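Local coordinates for protein transcriptional regulator, IclR family (Alicyclobacillus acidocaldarius subsp. acidocaldarius, PDB 5TJJ) that probably binds DNA as a transcription factor of the IclR family, pairing a helix-turn-helix domain with a C-terminal domain of the IclR type, at residues V11-A14 with A15-K19. Residues are numbered along the deposited sequence; the frame is centred on the assembly and turned at random.
Sequences VALA and ARVLK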
ATOM      1  N   VAL A  11       7.478  -1.324 -19.150  1.00 37.59           N
ATOM      2  CA  VAL A  11       7.284  -1.372 -17.696  1.00 37.56           C
ATOM      3  C   VAL A  11       6.834  -0.010 -17.209  1.00 38.82           C
ATOM      4  O   VAL A  11       6.017   0.089 -16.294  1.00 39.08           O
ATOM      5  CB  VAL A  11       8.573  -1.821 -16.979  1.00 37.58           C
ATOM      6  CG1 VAL A  11       8.422  -1.788 -15.464  1.00 37.10           C
ATOM      7  CG2 VAL A  11       8.963  -3.211 -17.472  1.00 37.69           C
ATOM      8  N   ALA A  12       7.335   1.048 -17.848  1.00 41.22           N
ATOM      9  CA  ALA A  12       6.840   2.417 -17.597  1.00 41.88           C
ATOM     10  C   ALA A  12       5.360   2.554 -17.920  1.00 41.15           C
ATOM     11  O   ALA A  12       4.651   3.260 -17.233  1.00 41.61           O
ATOM     12  CB  ALA A  12       7.646   3.442 -18.395  1.00 43.89           C
ATOM     13  N   LEU A  13       4.902   1.871 -18.972  1.00 42.10           N
ATOM     14  CA  LEU A  13       3.491   1.921 -19.398  1.00 40.53           C
ATOM     15  C   LEU A  13       2.630   1.088 -18.442  1.00 39.15           C
ATOM     16  O   LEU A  13       1.532   1.482 -18.084  1.00 38.59           O
ATOM     17  CB  LEU A  13       3.343   1.433 -20.852  1.00 41.16           C
ATOM     18  CG  LEU A  13       1.917   1.337 -21.427  1.00 42.32           C
ATOM     19  CD1 LEU A  13       1.279   2.708 -21.525  1.00 41.88           C
ATOM     20  CD2 LEU A  13       1.915   0.643 -22.783  1.00 44.60           C
ATOM     21  N   ALA A  14       3.132  -0.071 -18.033  1.00 39.23           N
ATOM     22  CA  ALA A  14       2.448  -0.877 -17.017  1.00 39.31           C
ATOM     23  C   ALA A  14       2.152  -0.020 -15.778  1.00 39.03           C
ATOM     24  O   ALA A  14       1.027   0.014 -15.307  1.00 38.91           O
ATOM     25  CB  ALA A  14       3.272  -2.105 -16.651  1.00 39.38           C
ATOM     26  N   ALA A  15       3.160   0.716 -15.315  1.00 39.93           N
ATOM     27  CA  ALA A  15       3.009   1.595 -14.167  1.00 41.19           C
ATOM     28  C   ALA A  15       1.971   2.682 -14.405  1.00 42.03           C
ATOM     29  O   ALA A  15       1.165   2.950 -13.518  1.00 43.78           O
ATOM     30  CB  ALA A  15       4.336   2.220 -13.806  1.00 42.48           C
ATOM     31  N   ARG A  16       1.991   3.307 -15.585  1.00 41.36           N
ATOM     32  CA  ARG A  16       1.003   4.345 -15.922  1.00 41.44           C
ATOM     33  C   ARG A  16      -0.426   3.767 -15.963  1.00 40.80           C
ATOM     34  O   ARG A  16      -1.379   4.405 -15.532  1.00 40.58           O
ATOM     35  CB  ARG A  16       1.322   5.029 -17.268  1.00 41.82           C
ATOM     36  CG  ARG A  16       2.512   5.978 -17.271  1.00 42.57           C
ATOM     37  CD  ARG A  16       2.735   6.536 -18.681  1.00 43.55           C
ATOM     38  NE  ARG A  16       1.768   7.595 -19.007  1.00 45.63           N
ATOM     39  CZ  ARG A  16       1.347   7.953 -20.231  1.00 46.13           C
ATOM     40  NH1 ARG A  16       1.786   7.335 -21.310  1.00 47.03           N
ATOM     41  NH2 ARG A  16       0.466   8.939 -20.373  1.00 47.79           N
ATOM     42  N   VAL A  17      -0.563   2.556 -16.501  1.00 40.82           N
ATOM     43  CA  VAL A  17      -1.841   1.868 -16.553  1.00 39.72           C
ATOM     44  C   VAL A  17      -2.378   1.670 -15.139  1.00 40.82           C
ATOM     45  O   VAL A  17      -3.539   1.979 -14.874  1.00 41.66           O
ATOM     46  CB  VAL A  17      -1.703   0.537 -17.317  1.00 40.09           C
ATOM     47  CG1 VAL A  17      -2.872  -0.413 -17.048  1.00 40.64           C
ATOM     48  CG2 VAL A  17      -1.591   0.826 -18.805  1.00 39.88           C
ATOM     49  N   LEU A  18      -1.524   1.197 -14.232  1.00 39.88           N
ATOM     50  CA  LEU A  18      -1.971   0.918 -12.881  1.00 40.21           C
ATOM     51  C   LEU A  18      -2.283   2.181 -12.107  1.00 39.94           C
ATOM     52  O   LEU A  18      -3.245   2.216 -11.327  1.00 40.43           O
ATOM     53  CB  LEU A  18      -0.954   0.075 -12.136  1.00 40.13           C
ATOM     54  CG  LEU A  18      -0.732  -1.318 -12.729  1.00 39.15           C
ATOM     55  CD1 LEU A  18       0.468  -1.976 -12.064  1.00 39.00           C
ATOM     56  CD2 LEU A  18      -1.973  -2.182 -12.557  1.00 39.66           C
ATOM     57  N   LYS A  19      -1.495   3.218 -12.329  1.00 39.62           N
ATOM     58  CA  LYS A  19      -1.793   4.519 -11.724  1.00 42.20           C
ATOM     59  C   LYS A  19      -3.120   5.077 -12.190  1.00 41.72           C
ATOM     60  O   LYS A  19      -3.825   5.659 -11.401  1.00 44.34           O
ATOM     61  CB  LYS A  19      -0.673   5.528 -11.960  1.00 44.01           C
ATOM     62  CG  LYS A  19       0.556   5.169 -11.156  1.00 46.09           C
ATOM     63  CD  LYS A  19       1.798   5.986 -11.487  1.00 49.16           C
ATOM     64  CE  LYS A  19       2.999   5.294 -10.858  1.00 49.99           C
ATOM     65  NZ  LYS A  19       4.225   6.129 -10.854  1.00 53.06           N
TER
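Leu13 and Val17 sit one helical turn apart on helix 9-21, the first helix of the IclR helix-turn-helix domain, and meet through Leu13 CD1 and Val17 CG2 at 4.4 Å, a loose apolar touch. Val17 holds CG1 anti to its backbone N (chi1 163°), which leaves CG2 beside that nitrogen and turned back toward the preceding turn, 3.3 Å from Leu13 O. That same oxygen accepts the amide of Val17 in the shortest of four successive i to i+4 bonds, with Val17 N at 2.8 Å from Leu13 O. The amides of Ala15, Arg16 and Leu18 bond to Val11 O, Ala12 O and Ala14 O in the same pattern. The helix presents one face to the domain interior and another to the second subunit. On the inner face Leu38 of helix 31-38 and Thr44, Val48 and Leu49 of helix 42-54 pack among Leu13, Ala14 and Val17. Val11, Ala12, Ala15 and Lys19 meet the second subunit, and Lys19 NZ forms a salt bridge there with Glu55 of that subunit. Arg16 borders the inner face: its CG passes 3.5 Å from Ala12 O, a bend at chi3 (77°) then carries the guanidinium away from segment 11-14, the side chain touches Val40 as Leu13 does, and NH2 hydrogen-bonds to Leu38 O. Further along, Leu18 CG, anti to its own carbonyl carbon (chi1 -64°), sits beyond the oxygen of Ala14, 3.4 Å from Ala14 O, beside the Leu18 N that bonds to the same atom at 3.0 Å.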